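Long-range contacts in SnoN,SnoN (Streptomyces nogalater, PDB 5EQU), which probably acts as an iron- and 2-oxoglutarate-dependent epimerase of the dioxygenase family, and binds the anthracycline nogalamycin RO: residues D89-S94 and L118-L123; T155-W160 and A241-A246. All blocks are in the same frame, centred on the assembly; numbering follows the deposited sequence.

Contact 1: D89-S94 and L118-L123; sequences DAQLGS and LRLFKL. With 5R6 (Nogalamycin RO), chain G.
Ala90 and Gln91, in the short turn of helix at 90-93, take hold of Leu123 by both ends of its backbone. Ala90 N donates to Leu123 O at 2.9 Å, with 142° at the hydrogen, while Leu123 N turns to the side-chain amide and reaches Gln91 OE1 at 3.1 Å. That second N-H comes in from above the amide, 58° out of the carbonyl plane, so it misses the lone pairs. The Gln91 side chain gets there by folding: chi1 (85°) sets CG between the backbone N and the carbonyl carbon, against Leu120 CD2 at 3.8 Å, and the bend at chi2 swings the amide toward Leu123 N. The Gln91 and Leu120 side chains come from opposite directions. Beside this, Ala90 CB meets Leu123 CD2 at 3.9 Å, and helix 95-101 closes over both residues. This is the tight, buried part.

Packing thins toward Asp89 and Leu92. Asp89 is partly exposed, and its OD1 touches a carbon of the strand, 3.4 Å from Lys122 CB, the two side chains crossing at about a right angle; the same oxygen makes a weak, long ion pair with Arg279. Leu92 and Gly93 are exposed and stay clear of the strand. A classic beta bulge sets Phe121 and Lys122 together opposite Val242; beyond CG the lysine chain runs extended, away from the helix turn, until NZ donates to OAN of nogalamycin RO at 2.7 Å.

Both segments belong to the 14-202 part of the fusion. Chemically the contact splits in two: Leu123 has its N-H and C=O answered by the helix turn, whereas Lys122 NZ lies 6.7 Å from Asp89 OD1, too far for a salt bridge, and its charge is probably balanced by the salt bridge to Glu124.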
loop_
_atom_site.group_PDB
_atom_site.type_symbol
_atom_site.label_atom_id
_atom_site.label_comp_id
_atom_site.label_asym_id
_atom_site.label_seq_id
_atom_site.Cartn_x
_atom_site.Cartn_y
_atom_site.Cartn_z
ATOM N N ASP A 89 -10.530 2.312 -3.508
ATOM C CA ASP A 89 -11.269 2.669 -2.304
ATOM C C ASP A 89 -12.284 1.620 -1.898
ATOM O O ASP A 89 -13.440 1.918 -1.689
ATOM C CB ASP A 89 -11.919 4.019 -2.496
ATOM C CG ASP A 89 -10.888 5.104 -2.637
ATOM O OD1 ASP A 89 -10.247 5.443 -1.586
ATOM O OD2 ASP A 89 -10.702 5.553 -3.792
ATOM N N ALA A 90 -11.801 0.382 -1.792
ATOM C CA ALA A 90 -12.648 -0.779 -1.510
ATOM C C ALA A 90 -13.392 -0.660 -0.182
ATOM O O ALA A 90 -14.437 -1.228 -0.061
ATOM C CB ALA A 90 -11.820 -2.077 -1.542
ATOM N N GLN A 91 -12.853 0.083 0.778
ATOM C CA GLN A 91 -13.512 0.301 2.049
ATOM C C GLN A 91 -14.814 1.094 2.030
ATOM O O GLN A 91 -15.576 0.992 2.967
ATOM C CB GLN A 91 -12.562 0.920 3.077
ATOM C CG GLN A 91 -12.405 2.434 3.083
ATOM C CD GLN A 91 -11.641 2.976 1.884
ATOM O OE1 GLN A 91 -11.115 2.220 1.066
ATOM N NE2 GLN A 91 -11.589 4.298 1.773
ATOM N N LEU A 92 -15.074 1.884 0.985
ATOM C CA LEU A 92 -16.296 2.692 0.915
ATOM C C LEU A 92 -17.516 1.864 0.569
ATOM O O LEU A 92 -18.607 2.156 1.042
ATOM C CB LEU A 92 -16.156 3.816 -0.109
ATOM C CG LEU A 92 -14.984 4.760 0.063
ATOM C CD1 LEU A 92 -14.957 5.695 -1.125
ATOM C CD2 LEU A 92 -15.038 5.526 1.370
ATOM N N GLY A 93 -17.334 0.848 -0.273
ATOM C CA GLY A 93 -18.429 -0.064 -0.672
ATOM C C GLY A 93 -18.571 -1.312 0.192
ATOM O O GLY A 93 -19.618 -1.924 0.205
ATOM N N SER A 94 -17.527 -1.688 0.927
ATOM C CA SER A 94 -17.518 -2.938 1.701
ATOM C C SER A 94 -17.235 -2.651 3.167
ATOM O O SER A 94 -16.162 -2.163 3.486
ATOM C CB SER A 94 -16.438 -3.853 1.117
ATOM O OG SER A 94 -16.088 -4.904 1.993
ATOM N N LEU A 118 -3.106 8.425 13.389
ATOM C CA LEU A 118 -3.286 8.277 11.959
ATOM C C LEU A 118 -4.762 8.189 11.564
ATOM O O LEU A 118 -5.644 7.935 12.383
ATOM C CB LEU A 118 -2.595 7.009 11.450
ATOM C CG LEU A 118 -1.093 6.829 11.695
ATOM C CD1 LEU A 118 -0.659 5.375 11.457
ATOM C CD2 LEU A 118 -0.279 7.742 10.779
ATOM N N ARG A 119 -4.985 8.396 10.272
ATOM C CA ARG A 119 -6.250 8.201 9.626
ATOM C C ARG A 119 -6.021 7.292 8.456
ATOM O O ARG A 119 -4.928 7.295 7.862
ATOM C CB ARG A 119 -6.803 9.539 9.097
ATOM C CG ARG A 119 -7.377 10.417 10.182
ATOM C CD ARG A 119 -7.771 11.807 9.680
ATOM N NE ARG A 119 -8.271 12.580 10.796
ATOM C CZ ARG A 119 -9.519 12.531 11.264
ATOM N NH1 ARG A 119 -10.457 11.747 10.721
ATOM N NH2 ARG A 119 -9.825 13.261 12.315
ATOM N N LEU A 120 -7.060 6.573 8.081
ATOM C CA LEU A 120 -7.057 5.856 6.839
ATOM C C LEU A 120 -7.268 6.833 5.688
ATOM O O LEU A 120 -8.210 7.649 5.716
ATOM C CB LEU A 120 -8.195 4.852 6.823
ATOM C CG LEU A 120 -8.435 4.107 5.519
ATOM C CD1 LEU A 120 -7.277 3.175 5.250
ATOM C CD2 LEU A 120 -9.742 3.364 5.601
ATOM N N PHE A 121 -6.446 6.707 4.652
ATOM C CA PHE A 121 -6.685 7.426 3.400
ATOM C C PHE A 121 -7.412 6.563 2.397
ATOM O O PHE A 121 -8.424 6.995 1.791
ATOM C CB PHE A 121 -5.363 7.934 2.809
ATOM C CG PHE A 121 -5.507 8.537 1.446
ATOM C CD1 PHE A 121 -6.244 9.682 1.267
ATOM C CD2 PHE A 121 -4.858 7.973 0.340
ATOM C CE1 PHE A 121 -6.377 10.259 0.014
ATOM C CE2 PHE A 121 -4.991 8.539 -0.924
ATOM C CZ PHE A 121 -5.758 9.691 -1.081
ATOM N N LYS A 122 -6.894 5.349 2.192
ATOM C CA LYS A 122 -7.556 4.400 1.264
ATOM C C LYS A 122 -7.139 2.974 1.526
ATOM O O LYS A 122 -6.082 2.750 2.108
ATOM C CB LYS A 122 -7.266 4.740 -0.201
ATOM C CG LYS A 122 -5.816 4.522 -0.628
ATOM C CD LYS A 122 -5.606 4.924 -2.090
ATOM C CE LYS A 122 -4.141 4.892 -2.464
ATOM N NZ LYS A 122 -4.006 4.912 -3.941
ATOM N N LEU A 123 -7.977 2.027 1.086
ATOM C CA LEU A 123 -7.560 0.643 0.938
ATOM C C LEU A 123 -7.944 0.119 -0.429
ATOM O O LEU A 123 -9.067 0.326 -0.908
ATOM C CB LEU A 123 -8.163 -0.268 2.039
ATOM C CG LEU A 123 -7.888 -1.776 1.961
ATOM C CD1 LEU A 123 -8.010 -2.434 3.323
ATOM C CD2 LEU A 123 -8.841 -2.467 1.021
HETATM C CAR 5R6 G . 5.282 1.560 -16.332
HETATM C CBN 5R6 G . 6.194 0.797 -17.192
HETATM O OAL 5R6 G . 7.468 0.600 -16.478
HETATM C CBR 5R6 G . 6.273 1.413 -18.625
HETATM O OAM 5R6 G . 5.558 0.481 -19.430
HETATM C CBM 5R6 G . 5.516 2.779 -18.840
HETATM C CAB 5R6 G . 5.882 3.509 -20.124
HETATM O OAW 5R6 G . 5.692 3.684 -17.731
HETATM C CBP 5R6 G . 5.507 3.089 -16.394
HETATM O OAX 5R6 G . 4.390 3.671 -15.679
HETATM C CBQ 5R6 G . 3.026 3.985 -16.088
HETATM C CAT 5R6 G . 2.360 3.250 -17.282
HETATM C CBW 5R6 G . 1.031 3.975 -17.632
HETATM C CAE 5R6 G . 0.220 3.204 -18.695
HETATM O OAO 5R6 G . 1.386 5.204 -18.216
HETATM C CBF 5R6 G . 2.180 3.993 -14.933
HETATM C CBB 5R6 G . 2.699 3.935 -13.622
HETATM O OAK 5R6 G . 4.033 3.801 -13.472
HETATM C CBK 5R6 G . 1.932 4.000 -12.450
HETATM C CBH 5R6 G . 2.509 3.944 -11.184
HETATM O OAI 5R6 G . 3.732 3.774 -11.047
HETATM C CBJ 5R6 G . 1.672 4.059 -10.058
HETATM C CBA 5R6 G . 2.223 4.009 -8.788
HETATM O OAJ 5R6 G . 3.567 3.816 -8.704
HETATM C CAP 5R6 G . 1.452 4.119 -7.670
HETATM C CBD 5R6 G . 0.079 4.250 -7.749
HETATM C CBX 5R6 G . -0.752 4.428 -6.602
HETATM C CAF 5R6 G . -0.132 5.516 -5.672
HETATM O OAY 5R6 G . -2.010 5.075 -6.943
HETATM C CBS 5R6 G . -1.037 3.173 -5.831
HETATM O OAN 5R6 G . -1.855 3.475 -4.672
HETATM C CBT 5R6 G . -1.761 2.190 -6.745
HETATM N NBV 5R6 G . -2.179 1.017 -5.979
HETATM C CAD 5R6 G . -2.861 0.030 -6.851
HETATM C CAC 5R6 G . -1.086 0.342 -5.213
HETATM C CAS 5R6 G . -2.954 2.872 -7.488
HETATM C CBO 5R6 G . -2.688 4.362 -7.929
HETATM O OAV 5R6 G . -1.842 4.447 -9.080
HETATM C CBE 5R6 G . -0.484 4.288 -9.004
HETATM C CBL 5R6 G . 0.281 4.195 -10.178
HETATM C CBG 5R6 G . -0.276 4.252 -11.461
HETATM O OAH 5R6 G . -1.481 4.376 -11.602
HETATM C CBI 5R6 G . 0.553 4.161 -12.594
HETATM C CAQ 5R6 G . 0.027 4.238 -13.900
HETATM C CBC 5R6 G . 0.803 4.161 -15.076
HETATM C CBU 5R6 G . 0.159 4.314 -16.352
HETATM C CAZ 5R6 G . -0.218 5.731 -16.513
HETATM O OAG 5R6 G . -1.188 6.069 -17.204
HETATM O OAU 5R6 G . 0.628 6.704 -15.973
HETATM C CAA 5R6 G . 0.557 8.069 -16.472
#

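Contact 2: T155-W160 and A241-A246; sequences TALTAW and AVYMDA. With AKG (2-oxoglutaric acid), chain F.
Leu157 and Tyr243 form a hydrogen-bonded antiparallel pair, Tyr243 N donating to Leu157 O at 2.8 Å and Leu157 N answering to Tyr243 O at 3.1 Å. Ala159 and Ala241 repeat the pattern, and between them Thr158 and Val242 make a non-hydrogen-bonded pair, where Thr158 CA approaches Ala241 O at 3.3 Å in a CA-H...O contact.

The Tyr243 side chain runs along its neighbour strand. CB lies 3.6 Å from Leu157 O; CG, anti to the carbonyl carbon (chi1 -58°), turns the ring back toward Ala159. CD2 then packs on Leu157 CD2 at 3.8 Å, CE2 has Ala159 CB in the ring plane at its edge, also at 3.8 Å, and the hydroxyl at the tip bonds to Ala101 O.

On the opposite face, Thr158 CG2 comes to 3.8 Å from O1 of 2-oxoglutarate. With chi1 near -163°, Trp160 swings CG away from its own amide nitrogen, and the indole reaches the far end of the same ligand, where NE1 donates to O4 at 2.8 Å with 154° at the hydrogen. Arg236, Thr139 and Ser240 bind the ligand too. A phenylalanine in place of Trp160 would probably leave the O4 carboxylate oxygen without its indole N-H donor and let that end of the ligand shift.

Segment 155-160 lies in the 14-202 part of the fusion and 241-246 in the 203-305 part, so the pairing joins the two parts of an engineered fusion. Neighbouring antiparallel strands hold 2-oxoglutarate against one face, as in the double-stranded beta-helix (cupin) fold of PhyH-family enzymes.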
loop_
_atom_site.group_PDB
_atom_site.type_symbol
_atom_site.label_atom_id
_atom_site.label_comp_id
_atom_site.label_asym_id
_atom_site.label_seq_id
_atom_site.Cartn_x
_atom_site.Cartn_y
_atom_site.Cartn_z
ATOM N N THR A 155 5.477 11.183 4.843
ATOM C CA THR A 155 5.579 10.349 6.023
ATOM C C THR A 155 4.451 9.319 6.139
ATOM O O THR A 155 4.306 8.681 7.171
ATOM C CB THR A 155 5.747 11.176 7.309
ATOM O OG1 THR A 155 4.573 11.927 7.573
ATOM C CG2 THR A 155 6.964 12.093 7.234
ATOM N N ALA A 156 3.716 9.112 5.050
ATOM C CA ALA A 156 2.653 8.159 5.002
ATOM C C ALA A 156 3.232 6.731 5.206
ATOM O O ALA A 156 4.440 6.518 5.128
ATOM C CB ALA A 156 1.921 8.278 3.666
ATOM N N LEU A 157 2.359 5.765 5.428
ATOM C CA LEU A 157 2.783 4.396 5.747
ATOM C C LEU A 157 1.756 3.488 5.148
ATOM O O LEU A 157 0.535 3.781 5.255
ATOM C CB LEU A 157 2.855 4.289 7.270
ATOM C CG LEU A 157 2.965 3.020 8.074
ATOM C CD1 LEU A 157 3.379 3.349 9.497
ATOM C CD2 LEU A 157 1.631 2.309 8.142
ATOM N N THR A 158 2.229 2.417 4.505
ATOM C CA THR A 158 1.373 1.472 3.757
ATOM C C THR A 158 1.408 0.057 4.404
ATOM O O THR A 158 2.485 -0.456 4.692
ATOM C CB THR A 158 1.756 1.410 2.290
ATOM O OG1 THR A 158 1.494 2.686 1.676
ATOM C CG2 THR A 158 0.918 0.404 1.530
ATOM N N ALA A 159 0.232 -0.538 4.664
ATOM C CA ALA A 159 0.167 -1.894 5.202
ATOM C C ALA A 159 -0.263 -2.758 4.066
ATOM O O ALA A 159 -1.325 -2.548 3.527
ATOM C CB ALA A 159 -0.812 -1.994 6.350
ATOM N N TRP A 160 0.569 -3.736 3.688
ATOM C CA TRP A 160 0.242 -4.657 2.581
ATOM C C TRP A 160 -0.040 -6.005 3.226
ATOM O O TRP A 160 0.872 -6.601 3.757
ATOM C CB TRP A 160 1.444 -4.742 1.653
ATOM C CG TRP A 160 1.251 -5.273 0.300
ATOM C CD1 TRP A 160 1.209 -4.540 -0.866
ATOM C CD2 TRP A 160 1.269 -6.638 -0.094
ATOM N NE1 TRP A 160 1.102 -5.389 -1.954
ATOM C CE2 TRP A 160 1.145 -6.675 -1.502
ATOM C CE3 TRP A 160 1.299 -7.853 0.610
ATOM C CZ2 TRP A 160 1.119 -7.869 -2.212
ATOM C CZ3 TRP A 160 1.242 -9.049 -0.116
ATOM C CH2 TRP A 160 1.158 -9.052 -1.490
ATOM N N ALA A 241 -3.247 -0.728 2.166
ATOM C CA ALA A 241 -3.941 0.339 2.826
ATOM C C ALA A 241 -2.937 1.420 3.148
ATOM O O ALA A 241 -1.865 1.151 3.695
ATOM C CB ALA A 241 -4.604 -0.130 4.109
ATOM N N VAL A 242 -3.298 2.651 2.809
ATOM C CA VAL A 242 -2.467 3.804 3.094
ATOM C C VAL A 242 -3.013 4.550 4.318
ATOM O O VAL A 242 -4.212 4.870 4.388
ATOM C CB VAL A 242 -2.456 4.778 1.884
ATOM C CG1 VAL A 242 -1.587 5.996 2.162
ATOM C CG2 VAL A 242 -2.013 4.054 0.634
ATOM N N TYR A 243 -2.091 4.886 5.222
ATOM C CA TYR A 243 -2.385 5.611 6.431
ATOM C C TYR A 243 -1.625 6.914 6.427
ATOM O O TYR A 243 -0.454 6.981 6.011
ATOM C CB TYR A 243 -2.015 4.753 7.661
ATOM C CG TYR A 243 -2.756 3.424 7.678
ATOM C CD1 TYR A 243 -4.108 3.376 7.924
ATOM C CD2 TYR A 243 -2.095 2.218 7.442
ATOM C CE1 TYR A 243 -4.810 2.171 7.936
ATOM C CE2 TYR A 243 -2.788 1.008 7.431
ATOM C CZ TYR A 243 -4.150 0.980 7.690
ATOM O OH TYR A 243 -4.847 -0.221 7.675
ATOM N N MET A 244 -2.302 7.955 6.889
ATOM C CA MET A 244 -1.769 9.298 6.894
ATOM C C MET A 244 -1.866 9.900 8.283
ATOM O O MET A 244 -2.656 9.463 9.115
ATOM C CB MET A 244 -2.526 10.154 5.878
ATOM C CG MET A 244 -3.978 10.393 6.223
ATOM S SD MET A 244 -4.826 11.076 4.836
ATOM C CE MET A 244 -6.526 11.144 5.431
ATOM N N ASP A 245 -1.067 10.924 8.508
ATOM C CA ASP A 245 -1.126 11.749 9.713
ATOM C C ASP A 245 -2.583 12.252 9.965
ATOM O O ASP A 245 -3.305 12.602 9.022
ATOM C CB ASP A 245 -0.195 12.950 9.503
ATOM C CG ASP A 245 0.309 13.549 10.797
ATOM O OD1 ASP A 245 -0.457 14.293 11.426
ATOM O OD2 ASP A 245 1.499 13.283 11.152
ATOM N N ALA A 246 -3.005 12.278 11.229
ATOM C CA ALA A 246 -4.394 12.532 11.580
ATOM C C ALA A 246 -4.826 13.952 11.205
ATOM O O ALA A 246 -6.018 14.215 11.098
ATOM C CB ALA A 246 -4.623 12.292 13.071
HETATM C C1 AKG F . 2.271 -0.513 -2.646
HETATM O O1 AKG F . 1.355 -1.041 -1.968
HETATM O O2 AKG F . 2.812 0.553 -2.281
HETATM C C2 AKG F . 2.731 -1.183 -3.875
HETATM O O5 AKG F . 3.457 -0.608 -4.706
HETATM C C3 AKG F . 2.222 -2.611 -4.068
HETATM C C4 AKG F . 2.796 -3.288 -5.308
HETATM C C5 AKG F . 2.260 -4.685 -5.564
HETATM O O3 AKG F . 2.662 -5.270 -6.599
HETATM O O4 AKG F . 1.413 -5.185 -4.774
#

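From the N terminus, the chain first closes contact 1, folding strand 118-128 back against the turn at 90-93 across a mostly helical loop. Only then does contact 2 open, so the two are in series, neither nested nor crossed. Contact 2 closes a much longer loop of 80 residues, which passes from the first to the second part of the fusion and carries the iron ligand His225; the other two, His142 and Asp144, lie between the contacts. Strands 118-128 and 236-245 are neighbours in the larger sheet, and Arg119 N probably bonds to Met244 O (2.8 Å). Through this seam the helices at 90-101 are tied to the sheet beside the 2-oxoglutarate site.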